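Local coordinates for CaaX farnesyltransferase alpha subunit Ram2 (Aspergillus fumigatus, PDB 4L9P), which probably serves as the alpha subunit of a heterodimeric protein prenyltransferase that attaches farnesyl, and perhaps geranylgeranyl, groups to CaaX proteins, at residues 31-36 / 59-64; 156-161 / 194-199; 181-186 / 201-206. The protein carries 1 engineered substitution. All coordinates share one frame; numbering follows the deposited sequence. Where two conformers were deposited one is given.

Interaction 1: residues 31-36 / 59-64; sequences IELNDG and YLRAVM. With EDO (1,2-ethanediol), chain G.
At the N-terminal end of the helical array, R61 on helix 51-65 holds the incoming loop 31-36 through two hydrogen bonds to one backbone oxygen, that of I31. The grip is side-on. R61 NE reaches I31 O at 2.9 Å with a nearly straight N-H (164°), and R61 NH2 meets the same I31 O at 3.1 Å. The oxygen lies in the guanidinium plane, yet the two donors come to it differently: NH2 in the carbonyl plane, NE from above it. The bend at chi3 (-79°) turns NE out of the line of the chain. I31 CB meets R61 CB at 3.8 Å, and I31 CD1 lies 4.0 Å from A62 CA, against the helix backbone. L33 crosses the far end of the arginine, its CA over one face of the guanidinium and its CB 3.7 Å from R61 NH2. H194 of the beta subunit Ram1 packs on I31 and L33, and its carbonyl takes a bond from R61 NH1, placing the contact at the subunit interface. That same nitrogen, R61 NH1, also donates to O1 of a bound ethanediol at 2.8 Å.

Interaction 2: residues 156-161 / 194-199; sequences QDAKSY and VRNNSA. Engineered in segment 156-161: S160 (natural residue Asn). With FII ([(3,7,11-trimethyl-dodeca-2,6,10-trienyloxycarbamoyl)-methyl]-phosphonic acid), chain Q.
A158 and N196 meet in the close-fitting half of this contact. The amide of N196 sends ND2 to A158 O at 3.0 Å; the oxygen lies near the amide plane, while ND2 stands above the plane of the carbonyl, and A158 CB lies 3.4 Å from N196 ND2. The first torsion of N196 (chi1 -175°) puts its CG anti to the backbone N. A158 O is shared, since it also accepts from W164 NE1. Beside it, K159 and N196 run past one another, pointing opposite ways, with K159 CG 3.6 Å from N196 OD1. That oxygen has its own work: N196 is the N-cap of helix 197-208, and its OD1 takes A199 N at 3.2 Å, from above the carbonyl plane, and S198 N in a weaker, more bent bond. One side chain thus caps its own helix with OD1 and binds the turn D157-S160 with ND2. The turn is type I, and D157 OD1 accepts from K159 N as an Asx turn; S160, an engineered residue, sits at the N-cap of helix 161-174. Both segments fall within prenyltransferase alpha subunit repeats, here joined at two helix starts. The packing is looser along the extended K159 chain, where a water accepts from both K159 NZ (2.9 Å) and N197 N (3.1 Å), bridging them; NZ also bonds to T90 OG1 of the beta subunit Ram1. S198 OG, 3.7 Å from K159 CA, turns to E309 of that subunit. Just past the turn, at the first residue of helix 161-174, one face of the Y161 ring carries a methyl carbon of the farnesyl analogue FII, its C30 lying 3.6 Å from Y161 CG.

Interaction 3: residues 181-186 / 201-206; sequences REIQDV and NHRYML
The chi2 torsion of E182 (-55°) bends its chain at CD, and H202 CG stands anti to its backbone N. Across the contact H202 NE2 donates to E182 OE1 at 2.9 Å, meeting the oxygen nearly along its C-O bond and keeping it close to the ring plane, while carboxylate and ring planes stand 65° apart. V186 CG2 comes to the same ring at its edge, 3.7 Å from H202 CD2. Next to this pair L206 fits against the start of helix 180-192, running roughly perpendicular to E182 with its CD2 3.6 Å from E182 CB; its other methyl, CD1, lies 4.1 Å from I183 CD1. Elsewhere in the contact I183 CD1 sits over one face of the R203 guanidinium, 3.7 Å from R203 NH1, and V186 CG1 touches R203 CB. The segments form an antiparallel helix pair, 10.0 Å between axes at 156°, the helical hairpin of one prenyltransferase alpha subunit repeat. E182 OE2 is held by Q147 and by R167, the latter on helix 161-174, whose W164 ring meets H202; R203 pairs with E244 of helix 238-254, so the hairpin is wedged between the helices before and after it.

From the N terminus, interaction 1 comes first: it closes the loop that leads into helix 51-65 and ties the loop after helix 18-21 to helix 51-65, beside the beta subunit. It is complete well before the others open, and its centre lies about 40 Å from that of interaction 2 and about 45 Å from that of interaction 3. Those two cross along the chain, running 156-161, 181-186, 194-199, 201-206. Interaction 2 spans helices 161-174 and 180-192 to join two helix starts; interaction 3 pairs helix 180-192 with helix 197-208. Both use helix 197-208; their centres are about 12 Å apart, and they touch where A199 O packs on V186 CG1 at 3.7 Å.

Interaction 1: residues 31-36 / 59-64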
loop_
_atom_site.group_PDB
_atom_site.type_symbol
_atom_site.label_atom_id
_atom_site.label_comp_id
_atom_site.label_asym_id
_atom_site.label_seq_id
_atom_site.Cartn_x
_atom_site.Cartn_y
_atom_site.Cartn_z
ATOM N N ILE A 31 -22.178 6.946 28.287
ATOM C CA ILE A 31 -21.042 6.241 28.856
ATOM C C ILE A 31 -19.782 7.084 28.686
ATOM O O ILE A 31 -19.325 7.307 27.559
ATOM C CB ILE A 31 -20.824 4.889 28.178
ATOM C CG1 ILE A 31 -22.017 3.955 28.401
ATOM C CG2 ILE A 31 -19.491 4.232 28.672
ATOM C CD1 ILE A 31 -21.818 2.650 27.647
ATOM N N GLU A 32 -19.275 7.591 29.809
ATOM C CA GLU A 32 -18.108 8.457 29.900
ATOM C C GLU A 32 -16.864 7.798 29.301
ATOM O O GLU A 32 -16.724 6.586 29.394
ATOM C CB GLU A 32 -17.867 8.726 31.393
ATOM C CG GLU A 32 -16.875 9.818 31.727
ATOM C CD GLU A 32 -16.852 10.177 33.222
ATOM O OE1 GLU A 32 -17.409 9.435 34.065
ATOM O OE2 GLU A 32 -16.266 11.226 33.553
ATOM N N LEU A 33 -15.960 8.590 28.729
ATOM C CA LEU A 33 -14.692 8.086 28.193
ATOM C C LEU A 33 -13.781 7.545 29.288
ATOM O O LEU A 33 -13.593 8.160 30.342
ATOM C CB LEU A 33 -13.960 9.194 27.445
ATOM C CG LEU A 33 -12.539 8.909 26.970
ATOM C CD1 LEU A 33 -12.531 7.806 25.928
ATOM C CD2 LEU A 33 -11.901 10.191 26.414
ATOM N N ASN A 34 -13.218 6.376 29.031
ATOM C CA ASN A 34 -12.174 5.831 29.857
ATOM C C ASN A 34 -10.989 5.596 28.927
ATOM O O ASN A 34 -10.951 4.622 28.188
ATOM C CB ASN A 34 -12.675 4.528 30.441
ATOM C CG ASN A 34 -11.640 3.827 31.267
ATOM O OD1 ASN A 34 -10.487 4.269 31.367
ATOM N ND2 ASN A 34 -12.043 2.721 31.882
ATOM N N ASP A 35 -10.029 6.499 28.934
ATOM C CA ASP A 35 -8.877 6.331 28.033
ATOM C C ASP A 35 -7.680 5.692 28.751
ATOM O O ASP A 35 -6.597 5.622 28.192
ATOM C CB ASP A 35 -8.448 7.684 27.469
ATOM C CG ASP A 35 -7.906 8.623 28.557
ATOM O OD1 ASP A 35 -8.067 8.307 29.761
ATOM O OD2 ASP A 35 -7.316 9.668 28.204
ATOM N N GLY A 36 -7.877 5.282 30.004
ATOM C CA GLY A 36 -6.815 4.634 30.760
ATOM C C GLY A 36 -6.017 5.577 31.650
ATOM O O GLY A 36 -5.113 5.142 32.377
ATOM N N TYR A 59 -22.658 9.554 24.251
ATOM C CA TYR A 59 -24.008 9.069 23.891
ATOM C C TYR A 59 -23.921 7.953 22.835
ATOM O O TYR A 59 -24.697 7.004 22.864
ATOM C CB TYR A 59 -24.923 10.244 23.398
ATOM C CG TYR A 59 -25.545 10.949 24.585
ATOM C CD1 TYR A 59 -24.876 11.971 25.241
ATOM C CD2 TYR A 59 -26.719 10.482 25.118
ATOM C CE1 TYR A 59 -25.439 12.591 26.392
ATOM C CE2 TYR A 59 -27.250 11.072 26.261
ATOM C CZ TYR A 59 -26.610 12.113 26.852
ATOM O OH TYR A 59 -27.136 12.740 27.985
ATOM N N LEU A 60 -22.945 8.034 21.903
ATOM C CA LEU A 60 -22.827 6.971 20.918
ATOM C C LEU A 60 -22.455 5.634 21.598
ATOM O O LEU A 60 -22.999 4.563 21.246
ATOM C CB LEU A 60 -21.749 7.369 19.867
ATOM C CG LEU A 60 -21.719 6.323 18.731
ATOM C CD1 LEU A 60 -22.983 6.367 17.883
ATOM C CD2 LEU A 60 -20.457 6.471 17.837
ATOM N N ARG A 61 -21.558 5.691 22.568
ATOM C CA ARG A 61 -21.219 4.466 23.291
ATOM C C ARG A 61 -22.486 3.845 23.904
ATOM O O ARG A 61 -22.686 2.639 23.835
ATOM C CB ARG A 61 -20.194 4.722 24.412
ATOM C CG ARG A 61 -18.776 4.749 23.887
ATOM C CD ARG A 61 -17.742 4.763 25.044
ATOM N NE ARG A 61 -17.676 6.118 25.531
ATOM C CZ ARG A 61 -16.874 7.080 25.091
ATOM N NH1 ARG A 61 -15.894 6.869 24.196
ATOM N NH2 ARG A 61 -17.035 8.267 25.622
ATOM N N ALA A 62 -23.348 4.679 24.482
ATOM C CA ALA A 62 -24.551 4.158 25.109
ATOM C C ALA A 62 -25.523 3.558 24.106
ATOM O O ALA A 62 -26.091 2.491 24.350
ATOM C CB ALA A 62 -25.258 5.303 25.913
ATOM N N VAL A 63 -25.796 4.252 23.003
ATOM C CA VAL A 63 -26.729 3.691 22.037
ATOM C C VAL A 63 -26.204 2.399 21.417
ATOM O O VAL A 63 -26.974 1.462 21.192
ATOM C CB VAL A 63 -27.261 4.703 20.969
ATOM C CG1 VAL A 63 -28.154 5.728 21.655
ATOM C CG2 VAL A 63 -26.147 5.397 20.202
ATOM N N MET A 64 -24.897 2.361 21.104
ATOM C CA MET A 64 -24.392 1.155 20.493
ATOM C C MET A 64 -24.408 -0.025 21.489
ATOM O O MET A 64 -24.703 -1.158 21.113
ATOM C CB MET A 64 -22.976 1.410 19.974
ATOM C CG MET A 64 -22.962 2.363 18.772
ATOM S SD MET A 64 -21.345 2.531 17.996
ATOM C CE MET A 64 -20.333 2.965 19.382
HETATM C C1 EDO G . -13.988 10.169 22.642
HETATM O O1 EDO G . -14.999 9.310 23.157
HETATM C C2 EDO G . -13.002 9.391 21.811
HETATM O O2 EDO G . -13.649 8.645 20.763
#

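Interaction 2: residues 156-161 / 194-199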
loop_
_atom_site.group_PDB
_atom_site.type_symbol
_atom_site.label_atom_id
_atom_site.label_comp_id
_atom_site.label_asym_id
_atom_site.label_seq_id
_atom_site.Cartn_x
_atom_site.Cartn_y
_atom_site.Cartn_z
ATOM N N GLN A 156 -12.663 17.125 -9.376
ATOM C CA GLN A 156 -11.849 17.712 -8.325
ATOM C C GLN A 156 -10.548 16.923 -8.121
ATOM O O GLN A 156 -9.493 17.552 -7.847
ATOM C CB GLN A 156 -12.630 17.716 -7.049
ATOM C CG GLN A 156 -13.814 18.658 -7.218
ATOM C CD GLN A 156 -14.787 18.548 -6.113
ATOM O OE1 GLN A 156 -14.549 19.005 -5.045
ATOM N NE2 GLN A 156 -15.893 17.873 -6.362
ATOM N N ASP A 157 -10.563 15.582 -8.268
ATOM C CA ASP A 157 -9.300 14.796 -8.204
ATOM C C ASP A 157 -9.514 13.642 -9.145
ATOM O O ASP A 157 -10.197 12.638 -8.780
ATOM C CB ASP A 157 -8.900 14.353 -6.800
ATOM C CG ASP A 157 -7.593 13.584 -6.830
ATOM O OD1 ASP A 157 -7.084 13.174 -7.922
ATOM O OD2 ASP A 157 -7.045 13.356 -5.743
ATOM N N ALA A 158 -8.925 13.739 -10.344
ATOM C CA ALA A 158 -9.186 12.729 -11.377
ATOM C C ALA A 158 -8.573 11.377 -11.078
ATOM O O ALA A 158 -8.845 10.413 -11.785
ATOM C CB ALA A 158 -8.680 13.194 -12.751
ATOM N N LYS A 159 -7.728 11.284 -10.045
ATOM C CA LYS A 159 -7.035 10.046 -9.718
ATOM C C LYS A 159 -7.443 9.512 -8.358
ATOM O O LYS A 159 -6.788 8.645 -7.812
ATOM C CB LYS A 159 -5.504 10.291 -9.787
ATOM C CG LYS A 159 -5.067 10.787 -11.192
ATOM C CD LYS A 159 -3.551 10.962 -11.258
ATOM C CE LYS A 159 -3.187 11.434 -12.652
ATOM N NZ LYS A 159 -1.628 11.458 -12.761
ATOM N N SER A 160 -8.597 9.953 -7.828
ATOM C CA SER A 160 -9.032 9.555 -6.502
ATOM C C SER A 160 -9.229 8.063 -6.394
ATOM O O SER A 160 -10.149 7.483 -6.983
ATOM C CB SER A 160 -10.365 10.200 -6.229
ATOM O OG SER A 160 -10.844 9.592 -5.064
ATOM N N TYR A 161 -8.366 7.403 -5.649
ATOM C CA TYR A 161 -8.327 5.939 -5.677
ATOM C C TYR A 161 -9.612 5.358 -5.144
ATOM O O TYR A 161 -10.094 4.320 -5.690
ATOM C CB TYR A 161 -7.114 5.453 -4.797
ATOM C CG TYR A 161 -6.710 4.028 -5.056
ATOM C CD1 TYR A 161 -7.383 2.973 -4.446
ATOM C CD2 TYR A 161 -5.653 3.721 -5.944
ATOM C CE1 TYR A 161 -7.002 1.636 -4.664
ATOM C CE2 TYR A 161 -5.279 2.410 -6.164
ATOM C CZ TYR A 161 -5.990 1.372 -5.535
ATOM O OH TYR A 161 -5.629 0.051 -5.733
ATOM N N VAL A 194 -4.153 12.680 -20.713
ATOM C CA VAL A 194 -3.860 11.369 -21.277
ATOM C C VAL A 194 -2.939 10.540 -20.358
ATOM O O VAL A 194 -2.830 9.313 -20.537
ATOM C CB VAL A 194 -3.272 11.531 -22.719
ATOM C CG1 VAL A 194 -1.855 12.209 -22.682
ATOM C CG2 VAL A 194 -3.273 10.194 -23.464
ATOM N N ARG A 195 -2.344 11.199 -19.376
ATOM C CA ARG A 195 -1.478 10.491 -18.410
ATOM C C ARG A 195 -2.197 9.990 -17.179
ATOM O O ARG A 195 -1.571 9.574 -16.200
ATOM C CB ARG A 195 -0.306 11.397 -17.988
ATOM C CG ARG A 195 0.558 11.695 -19.228
ATOM C CD ARG A 195 1.221 12.980 -19.064
ATOM N NE ARG A 195 2.171 13.305 -20.152
ATOM C CZ ARG A 195 2.146 14.461 -20.806
ATOM N NH1 ARG A 195 1.211 15.362 -20.555
ATOM N NH2 ARG A 195 3.098 14.723 -21.697
ATOM N N ASN A 196 -3.551 10.049 -17.201
ATOM C CA ASN A 196 -4.313 9.572 -16.036
ATOM C C ASN A 196 -4.380 8.059 -15.991
ATOM O O ASN A 196 -5.207 7.438 -16.627
ATOM C CB ASN A 196 -5.716 10.179 -16.021
ATOM C CG ASN A 196 -6.485 9.815 -14.790
ATOM O OD1 ASN A 196 -6.127 8.873 -14.084
ATOM N ND2 ASN A 196 -7.571 10.522 -14.534
ATOM N N ASN A 197 -3.429 7.480 -15.229
ATOM C CA ASN A 197 -3.346 6.039 -15.197
ATOM C C ASN A 197 -4.562 5.404 -14.589
ATOM O O ASN A 197 -4.867 4.250 -14.931
ATOM C CB ASN A 197 -2.101 5.593 -14.379
ATOM C CG ASN A 197 -1.778 4.154 -14.632
ATOM O OD1 ASN A 197 -1.339 3.797 -15.765
ATOM N ND2 ASN A 197 -1.951 3.291 -13.604
ATOM N N SER A 198 -5.273 6.117 -13.699
ATOM C CA SER A 198 -6.493 5.508 -13.098
ATOM C C SER A 198 -7.545 5.278 -14.179
ATOM O O SER A 198 -8.281 4.265 -14.194
ATOM C CB SER A 198 -7.098 6.459 -12.056
ATOM O OG SER A 198 -6.096 6.705 -11.049
ATOM N N ALA A 199 -7.613 6.204 -15.141
ATOM C CA ALA A 199 -8.578 6.039 -16.241
ATOM C C ALA A 199 -8.174 4.875 -17.182
ATOM O O ALA A 199 -9.037 4.118 -17.657
ATOM C CB ALA A 199 -8.734 7.366 -16.981
HETATM C C1 FII Q . -0.699 -1.837 6.523
HETATM C C2 FII Q . -1.423 -0.704 5.846
HETATM C C6 FII Q . -2.606 -0.194 6.554
HETATM C C10 FII Q . -1.156 -0.472 4.415
HETATM C C11 FII Q . -1.881 0.580 3.575
HETATM C C12 FII Q . -0.942 1.817 3.475
HETATM C C15 FII Q . -1.211 2.811 2.348
HETATM C C18 FII Q . -0.324 4.041 2.207
HETATM C C22 FII Q . -2.580 2.747 1.748
HETATM C C23 FII Q . -2.714 3.454 0.409
HETATM C C24 FII Q . -4.129 3.583 -0.010
HETATM C C27 FII Q . -4.274 4.640 -1.057
HETATM C C30 FII Q . -4.127 4.151 -2.487
HETATM C C34 FII Q . -5.155 5.770 -0.678
HETATM C C35 FII Q . -5.653 6.789 -1.682
HETATM O O36 FII Q . -5.106 8.068 -1.420
HETATM N N42 FII Q . -3.740 8.135 -1.375
HETATM C C43 FII Q . -3.190 8.646 -2.560
HETATM O O44 FII Q . -3.838 8.959 -3.570
HETATM C C45 FII Q . -1.678 8.806 -2.488
HETATM P P46 FII Q . -0.808 8.536 -4.119
HETATM O O49 FII Q . -1.377 7.288 -4.681
HETATM O O50 FII Q . -0.993 9.767 -4.951
HETATM O O51 FII Q . 0.658 8.368 -3.667
HETATM O O HOH W 1 -1.698 8.567 -12.935
#

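Interaction 3: residues 181-186 / 201-206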
loop_
_atom_site.group_PDB
_atom_site.type_symbol
_atom_site.label_atom_id
_atom_site.label_comp_id
_atom_site.label_asym_id
_atom_site.label_seq_id
_atom_site.Cartn_x
_atom_site.Cartn_y
_atom_site.Cartn_z
ATOM N N ARG A 181 -21.570 5.202 -21.069
ATOM C CA ARG A 181 -20.999 6.284 -20.206
ATOM C C ARG A 181 -19.711 5.843 -19.536
ATOM O O ARG A 181 -18.907 6.685 -19.165
ATOM C CB ARG A 181 -21.968 6.762 -19.146
ATOM C CG ARG A 181 -22.945 7.813 -19.693
ATOM C CD ARG A 181 -22.229 9.154 -19.999
ATOM N NE ARG A 181 -21.602 9.648 -18.759
ATOM C CZ ARG A 181 -22.235 10.213 -17.731
ATOM N NH1 ARG A 181 -23.572 10.450 -17.754
ATOM N NH2 ARG A 181 -21.581 10.546 -16.651
ATOM N N GLU A 182 -19.506 4.532 -19.374
ATOM C CA GLU A 182 -18.251 4.114 -18.722
ATOM C C GLU A 182 -17.096 4.419 -19.654
ATOM O O GLU A 182 -16.100 5.048 -19.218
ATOM C CB GLU A 182 -18.309 2.620 -18.378
ATOM C CG GLU A 182 -19.247 2.316 -17.184
ATOM C CD GLU A 182 -18.894 3.114 -15.936
ATOM O OE1 GLU A 182 -17.686 3.124 -15.588
ATOM O OE2 GLU A 182 -19.752 3.760 -15.309
ATOM N N ILE A 183 -17.160 4.006 -20.903
ATOM C CA ILE A 183 -16.105 4.347 -21.847
ATOM C C ILE A 183 -16.056 5.840 -22.126
ATOM O O ILE A 183 -14.962 6.410 -22.225
ATOM C CB ILE A 183 -16.176 3.469 -23.099
ATOM C CG1 ILE A 183 -14.871 3.481 -23.829
ATOM C CG2 ILE A 183 -17.380 3.825 -24.021
ATOM C CD1 ILE A 183 -13.777 2.576 -23.015
ATOM N N GLN A 184 -17.213 6.497 -22.256
ATOM C CA GLN A 184 -17.181 7.922 -22.548
ATOM C C GLN A 184 -16.541 8.696 -21.407
ATOM O O GLN A 184 -15.760 9.655 -21.665
ATOM C CB GLN A 184 -18.617 8.431 -22.746
ATOM C CG GLN A 184 -18.735 9.948 -22.869
ATOM C CD GLN A 184 -20.195 10.352 -23.030
ATOM O OE1 GLN A 184 -20.966 9.687 -23.770
ATOM N NE2 GLN A 184 -20.605 11.374 -22.276
ATOM N N ASP A 185 -16.815 8.316 -20.152
ATOM C CA ASP A 185 -16.212 9.066 -19.030
ATOM C C ASP A 185 -14.699 8.801 -18.959
ATOM O O ASP A 185 -13.940 9.740 -18.715
ATOM C CB ASP A 185 -16.918 8.689 -17.713
ATOM C CG ASP A 185 -18.320 9.263 -17.619
ATOM O OD1 ASP A 185 -18.775 10.010 -18.547
ATOM O OD2 ASP A 185 -18.977 8.961 -16.611
ATOM N N VAL A 186 -14.278 7.559 -19.232
ATOM C CA VAL A 186 -12.829 7.311 -19.314
ATOM C C VAL A 186 -12.212 8.158 -20.426
ATOM O O VAL A 186 -11.171 8.788 -20.202
ATOM C CB VAL A 186 -12.615 5.797 -19.608
ATOM C CG1 VAL A 186 -11.243 5.531 -20.282
ATOM C CG2 VAL A 186 -12.777 4.981 -18.367
ATOM N N ASN A 201 -6.539 2.242 -16.188
ATOM C CA ASN A 201 -6.821 1.021 -15.460
ATOM C C ASN A 201 -8.297 0.636 -15.557
ATOM O O ASN A 201 -8.635 -0.542 -15.702
ATOM C CB ASN A 201 -6.319 1.183 -13.997
ATOM C CG ASN A 201 -6.612 -0.057 -13.181
ATOM O OD1 ASN A 201 -5.916 -1.072 -13.336
ATOM N ND2 ASN A 201 -7.718 -0.055 -12.416
ATOM N N HIS A 202 -9.162 1.653 -15.431
ATOM C CA HIS A 202 -10.618 1.373 -15.541
ATOM C C HIS A 202 -10.919 0.953 -16.963
ATOM O O HIS A 202 -11.762 0.050 -17.179
ATOM C CB HIS A 202 -11.379 2.637 -15.170
ATOM C CG HIS A 202 -12.852 2.390 -14.949
ATOM N ND1 HIS A 202 -13.308 1.757 -13.811
ATOM C CD2 HIS A 202 -13.952 2.720 -15.680
ATOM C CE1 HIS A 202 -14.622 1.684 -13.860
ATOM N NE2 HIS A 202 -15.030 2.239 -14.994
ATOM N N ARG A 203 -10.238 1.515 -17.963
ATOM C CA ARG A 203 -10.466 1.102 -19.378
ATOM C C ARG A 203 -10.158 -0.392 -19.530
ATOM O O ARG A 203 -10.897 -1.114 -20.210
ATOM C CB ARG A 203 -9.564 1.897 -20.337
ATOM C CG ARG A 203 -10.002 1.659 -21.813
ATOM C CD ARG A 203 -9.030 2.425 -22.790
ATOM N NE ARG A 203 -9.569 2.206 -24.119
ATOM C CZ ARG A 203 -10.391 3.025 -24.762
ATOM N NH1 ARG A 203 -10.694 4.247 -24.268
ATOM N NH2 ARG A 203 -10.916 2.611 -25.918
ATOM N N TYR A 204 -9.059 -0.832 -18.917
ATOM C CA TYR A 204 -8.720 -2.251 -19.027
ATOM C C TYR A 204 -9.858 -3.123 -18.417
ATOM O O TYR A 204 -10.274 -4.140 -18.994
ATOM C CB TYR A 204 -7.384 -2.554 -18.315
ATOM C CG TYR A 204 -7.032 -4.024 -18.499
ATOM C CD1 TYR A 204 -7.508 -5.021 -17.613
ATOM C CD2 TYR A 204 -6.181 -4.428 -19.550
ATOM C CE1 TYR A 204 -7.195 -6.375 -17.798
ATOM C CE2 TYR A 204 -5.842 -5.775 -19.732
ATOM C CZ TYR A 204 -6.388 -6.745 -18.867
ATOM O OH TYR A 204 -6.089 -8.088 -19.058
ATOM N N MET A 205 -10.385 -2.731 -17.276
ATOM C CA MET A 205 -11.486 -3.486 -16.708
ATOM C C MET A 205 -12.683 -3.535 -17.670
ATOM O O MET A 205 -13.290 -4.614 -17.900
ATOM C CB MET A 205 -11.923 -2.831 -15.441
ATOM C CG MET A 205 -12.996 -3.640 -14.723
ATOM S SD MET A 205 -14.506 -2.729 -14.575
ATOM C CE MET A 205 -14.193 -1.123 -14.985
ATOM N N LEU A 206 -13.026 -2.386 -18.259
ATOM C CA LEU A 206 -14.227 -2.354 -19.130
ATOM C C LEU A 206 -14.004 -3.260 -20.309
ATOM O O LEU A 206 -14.955 -3.926 -20.752
ATOM C CB LEU A 206 -14.436 -0.928 -19.657
ATOM C CG LEU A 206 -14.815 0.112 -18.600
ATOM C CD1 LEU A 206 -14.899 1.501 -19.241
ATOM C CD2 LEU A 206 -16.134 -0.236 -17.870
#